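Local coordinates for viral structural protein 4 (Bombyx mori cytoplasmic polyhedrosis virus, PDB 6TZ0) that binds GTP through a probable P-loop and serves as a structural protein of a double-stranded RNA virus, probably associated with its RNA polymerase during transcription, at residues 13-22 / 193-203. Sequence-based numbering, arbitrary orientation.
Sequences YEEYGLYLRP and FSDTYLRSYFK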
loop_
_atom_site.group_PDB
_atom_site.type_symbol
_atom_site.label_atom_id
_atom_site.label_comp_id
_atom_site.label_asym_id
_atom_site.label_seq_id
_atom_site.Cartn_x
_atom_site.Cartn_y
_atom_site.Cartn_z
ATOM N N TYR B 13 -40.573 18.336 13.703
ATOM C CA TYR B 13 -41.628 17.355 13.897
ATOM C C TYR B 13 -42.931 17.797 13.251
ATOM O O TYR B 13 -43.726 16.949 12.839
ATOM C CB TYR B 13 -41.823 17.081 15.383
ATOM C CG TYR B 13 -40.726 16.240 15.985
ATOM C CD1 TYR B 13 -40.767 14.858 15.912
ATOM C CD2 TYR B 13 -39.638 16.829 16.604
ATOM C CE1 TYR B 13 -39.766 14.090 16.452
ATOM C CE2 TYR B 13 -38.630 16.065 17.147
ATOM C CZ TYR B 13 -38.705 14.698 17.071
ATOM O OH TYR B 13 -37.705 13.932 17.605
ATOM N N GLU B 14 -43.164 19.110 13.143
ATOM C CA GLU B 14 -44.342 19.592 12.425
ATOM C C GLU B 14 -44.249 19.277 10.943
ATOM O O GLU B 14 -45.273 19.121 10.270
ATOM C CB GLU B 14 -44.517 21.096 12.621
ATOM C CG GLU B 14 -44.869 21.524 14.024
ATOM C CD GLU B 14 -45.174 22.995 14.115
ATOM O OE1 GLU B 14 -44.974 23.707 13.111
ATOM O OE2 GLU B 14 -45.630 23.441 15.187
ATOM N N GLU B 15 -43.026 19.211 10.416
ATOM C CA GLU B 15 -42.810 18.810 9.029
ATOM C C GLU B 15 -43.290 17.386 8.766
ATOM O O GLU B 15 -43.862 17.099 7.709
ATOM C CB GLU B 15 -41.327 18.948 8.705
ATOM C CG GLU B 15 -40.921 18.545 7.320
ATOM C CD GLU B 15 -39.430 18.677 7.116
ATOM O OE1 GLU B 15 -38.742 19.104 8.068
ATOM O OE2 GLU B 15 -38.941 18.345 6.015
ATOM N N TYR B 16 -43.088 16.485 9.727
ATOM C CA TYR B 16 -43.492 15.089 9.597
ATOM C C TYR B 16 -44.986 14.869 9.794
ATOM O O TYR B 16 -45.439 13.726 9.690
ATOM C CB TYR B 16 -42.710 14.245 10.600
ATOM C CG TYR B 16 -41.280 14.005 10.204
ATOM C CD1 TYR B 16 -40.920 13.917 8.878
ATOM C CD2 TYR B 16 -40.278 13.944 11.157
ATOM C CE1 TYR B 16 -39.610 13.713 8.503
ATOM C CE2 TYR B 16 -38.956 13.748 10.793
ATOM C CZ TYR B 16 -38.633 13.636 9.459
ATOM O OH TYR B 16 -37.331 13.441 9.071
ATOM N N GLY B 17 -45.756 15.918 10.059
ATOM C CA GLY B 17 -47.159 15.773 10.362
ATOM C C GLY B 17 -47.459 15.518 11.816
ATOM O O GLY B 17 -48.503 14.938 12.128
ATOM N N LEU B 18 -46.581 15.944 12.720
ATOM C CA LEU B 18 -46.665 15.620 14.137
ATOM C C LEU B 18 -46.724 16.913 14.930
ATOM O O LEU B 18 -45.829 17.753 14.815
ATOM C CB LEU B 18 -45.461 14.786 14.577
ATOM C CG LEU B 18 -45.364 13.275 14.380
ATOM C CD1 LEU B 18 -45.282 12.873 12.945
ATOM C CD2 LEU B 18 -44.102 12.847 15.051
ATOM N N TYR B 19 -47.769 17.068 15.730
ATOM C CA TYR B 19 -47.998 18.264 16.524
ATOM C C TYR B 19 -48.028 17.898 17.996
ATOM O O TYR B 19 -48.642 16.899 18.374
ATOM C CB TYR B 19 -49.316 18.915 16.127
ATOM C CG TYR B 19 -49.280 19.565 14.774
ATOM C CD1 TYR B 19 -48.102 20.032 14.246
ATOM C CD2 TYR B 19 -50.411 19.649 13.995
ATOM C CE1 TYR B 19 -48.062 20.613 13.006
ATOM C CE2 TYR B 19 -50.371 20.235 12.750
ATOM C CZ TYR B 19 -49.188 20.714 12.265
ATOM O OH TYR B 19 -49.111 21.297 11.025
ATOM N N LEU B 20 -47.363 18.702 18.821
ATOM C CA LEU B 20 -47.317 18.431 20.251
ATOM C C LEU B 20 -48.688 18.602 20.885
ATOM O O LEU B 20 -49.421 19.547 20.585
ATOM C CB LEU B 20 -46.307 19.340 20.954
ATOM C CG LEU B 20 -44.819 19.039 20.792
ATOM C CD1 LEU B 20 -43.988 20.127 21.431
ATOM C CD2 LEU B 20 -44.496 17.705 21.419
ATOM N N ARG B 21 -49.031 17.662 21.742
ATOM C CA ARG B 21 -50.264 17.735 22.501
ATOM C C ARG B 21 -50.103 18.795 23.587
ATOM O O ARG B 21 -49.051 18.846 24.230
ATOM C CB ARG B 21 -50.551 16.354 23.086
ATOM C CG ARG B 21 -51.888 16.183 23.746
ATOM C CD ARG B 21 -52.136 14.734 24.071
ATOM N NE ARG B 21 -52.294 13.947 22.858
ATOM C CZ ARG B 21 -52.377 12.625 22.842
ATOM N NH1 ARG B 21 -52.319 11.944 23.979
ATOM N NH2 ARG B 21 -52.519 11.982 21.692
ATOM N N PRO B 22 -51.089 19.671 23.795
ATOM C CA PRO B 22 -50.875 20.843 24.655
ATOM C C PRO B 22 -50.761 20.478 26.126
ATOM O O PRO B 22 -51.151 19.399 26.573
ATOM C CB PRO B 22 -52.111 21.705 24.395
ATOM C CG PRO B 22 -53.142 20.747 23.959
ATOM C CD PRO B 22 -52.421 19.702 23.170
ATOM N N PHE B 193 -48.398 6.755 12.435
ATOM C CA PHE B 193 -48.960 7.459 13.575
ATOM C C PHE B 193 -49.543 6.529 14.627
ATOM O O PHE B 193 -49.984 7.010 15.675
ATOM C CB PHE B 193 -50.037 8.421 13.086
ATOM C CG PHE B 193 -49.529 9.468 12.144
ATOM C CD1 PHE B 193 -48.870 10.588 12.616
ATOM C CD2 PHE B 193 -49.716 9.336 10.784
ATOM C CE1 PHE B 193 -48.414 11.554 11.746
ATOM C CE2 PHE B 193 -49.260 10.296 9.916
ATOM C CZ PHE B 193 -48.607 11.405 10.397
ATOM N N SER B 194 -49.554 5.223 14.386
ATOM C CA SER B 194 -50.127 4.265 15.317
ATOM C C SER B 194 -49.107 3.706 16.294
ATOM O O SER B 194 -49.419 2.753 17.011
ATOM C CB SER B 194 -50.784 3.121 14.551
ATOM O OG SER B 194 -49.816 2.372 13.841
ATOM N N ASP B 195 -47.903 4.263 16.335
ATOM C CA ASP B 195 -46.934 3.856 17.335
ATOM C C ASP B 195 -47.368 4.353 18.710
ATOM O O ASP B 195 -48.145 5.300 18.834
ATOM C CB ASP B 195 -45.548 4.398 16.998
ATOM C CG ASP B 195 -44.452 3.725 17.796
ATOM O OD1 ASP B 195 -44.738 2.739 18.502
ATOM O OD2 ASP B 195 -43.318 4.212 17.774
ATOM N N THR B 196 -46.857 3.687 19.747
ATOM C CA THR B 196 -47.206 4.024 21.123
ATOM C C THR B 196 -46.733 5.423 21.494
ATOM O O THR B 196 -47.490 6.212 22.072
ATOM C CB THR B 196 -46.592 2.995 22.066
ATOM O OG1 THR B 196 -47.018 1.688 21.676
ATOM C CG2 THR B 196 -47.031 3.244 23.492
ATOM N N TYR B 197 -45.494 5.760 21.140
ATOM C CA TYR B 197 -44.937 7.050 21.520
ATOM C C TYR B 197 -45.530 8.183 20.700
ATOM O O TYR B 197 -45.773 9.273 21.229
ATOM C CB TYR B 197 -43.425 7.026 21.361
ATOM C CG TYR B 197 -42.766 5.995 22.225
ATOM C CD1 TYR B 197 -42.613 6.200 23.584
ATOM C CD2 TYR B 197 -42.279 4.824 21.677
ATOM C CE1 TYR B 197 -42.005 5.255 24.375
ATOM C CE2 TYR B 197 -41.667 3.878 22.455
ATOM C CZ TYR B 197 -41.535 4.096 23.802
ATOM O OH TYR B 197 -40.923 3.147 24.579
ATOM N N LEU B 198 -45.780 7.945 19.415
ATOM C CA LEU B 198 -46.369 8.977 18.581
ATOM C C LEU B 198 -47.849 9.175 18.866
ATOM O O LEU B 198 -48.384 10.246 18.570
ATOM C CB LEU B 198 -46.162 8.643 17.104
ATOM C CG LEU B 198 -44.704 8.501 16.663
ATOM C CD1 LEU B 198 -44.602 8.193 15.180
ATOM C CD2 LEU B 198 -43.889 9.720 17.024
ATOM N N ARG B 199 -48.524 8.170 19.431
ATOM C CA ARG B 199 -49.896 8.362 19.882
ATOM C C ARG B 199 -49.930 9.051 21.238
ATOM O O ARG B 199 -50.818 9.870 21.500
ATOM C CB ARG B 199 -50.622 7.021 19.967
ATOM C CG ARG B 199 -52.110 7.118 20.224
ATOM C CD ARG B 199 -52.683 5.754 20.564
ATOM N NE ARG B 199 -52.574 4.802 19.467
ATOM C CZ ARG B 199 -53.491 4.660 18.519
ATOM N NH1 ARG B 199 -53.318 3.766 17.557
ATOM N NH2 ARG B 199 -54.586 5.409 18.541
ATOM N N SER B 200 -48.962 8.746 22.102
ATOM C CA SER B 200 -48.974 9.284 23.455
ATOM C C SER B 200 -48.473 10.721 23.526
ATOM O O SER B 200 -48.960 11.494 24.356
ATOM C CB SER B 200 -48.137 8.398 24.372
ATOM O OG SER B 200 -46.777 8.435 23.994
ATOM N N TYR B 201 -47.522 11.104 22.680
ATOM C CA TYR B 201 -46.892 12.416 22.771
ATOM C C TYR B 201 -47.453 13.436 21.798
ATOM O O TYR B 201 -47.410 14.632 22.088
ATOM C CB TYR B 201 -45.387 12.289 22.537
ATOM C CG TYR B 201 -44.628 11.689 23.690
ATOM C CD1 TYR B 201 -45.066 11.842 24.989
ATOM C CD2 TYR B 201 -43.510 10.909 23.468
ATOM C CE1 TYR B 201 -44.373 11.283 26.039
ATOM C CE2 TYR B 201 -42.819 10.340 24.507
ATOM C CZ TYR B 201 -43.256 10.528 25.790
ATOM O OH TYR B 201 -42.567 9.959 26.834
ATOM N N PHE B 202 -47.975 13.005 20.661
ATOM C CA PHE B 202 -48.384 13.915 19.607
ATOM C C PHE B 202 -49.885 13.831 19.372
ATOM O O PHE B 202 -50.564 12.923 19.850
ATOM C CB PHE B 202 -47.622 13.617 18.312
ATOM C CG PHE B 202 -46.164 13.948 18.383
ATOM C CD1 PHE B 202 -45.731 15.244 18.186
ATOM C CD2 PHE B 202 -45.226 12.970 18.659
ATOM C CE1 PHE B 202 -44.398 15.555 18.252
ATOM C CE2 PHE B 202 -43.887 13.282 18.728
ATOM C CZ PHE B 202 -43.477 14.575 18.524
ATOM N N LYS B 203 -50.401 14.805 18.629
ATOM C CA LYS B 203 -51.780 14.738 18.171
ATOM C C LYS B 203 -51.918 13.687 17.080
ATOM O O LYS B 203 -51.083 13.593 16.180
ATOM C CB LYS B 203 -52.233 16.090 17.633
ATOM C CG LYS B 203 -52.360 17.182 18.656
ATOM C CD LYS B 203 -52.847 18.445 17.992
ATOM C CE LYS B 203 -53.235 19.496 19.003
ATOM N NZ LYS B 203 -52.062 19.998 19.743
#
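A single beta bridge between Leu20 and Phe202 ties the extended chain that leaves helix 10-15 to the residues that follow helix 196-201, away from the GTP-binding residues. Helix 10-15 ends in a Schellman motif at Gly17, whose positive phi (87°) suits a residue without a CB and lets the chain run on as an extended segment. Across the bridge, Lys203 N donates to Tyr19 O at 2.7 Å in a nearly straight bond, while Arg21 N reaches Tyr201 O only weakly.

Phe202 offers a broad apolar surface to the chain beside it. Leu18 CD2 sits over the centre of one face, 3.8 Å from the ring centroid, in a CH-pi contact, and the same methyl also touches Leu198 CD2. The other branch of this leucine, CD1, turns to Phe193 CE1 at 3.6 Å, so the two methyls of one forked side chain touch Phe202 and Phe193 separately. Tyr13 lies nearly parallel to the Phe202 ring but slid aside; its hydroxyl is held by Ile4 O and Tyr164 OH.

Long, flexible side chains rich in N-H groups can reach main-chain carbonyls. Lys203 bends at its last torsion (chi4 68°), which brings NZ to Leu20 O in a weak bond at 2.8 Å. Arg21 swings its CG anti to the backbone N (chi1 -172°) and bends at chi3, carrying the guanidinium to the carbonyl-rich end of helix 196-201, which its positive charge would probably suit; Ser200 O lies over one face. There NH2 makes two weak, strongly bent bonds, to Arg199 O at 2.7 Å and Phe202 O at 2.8 Å.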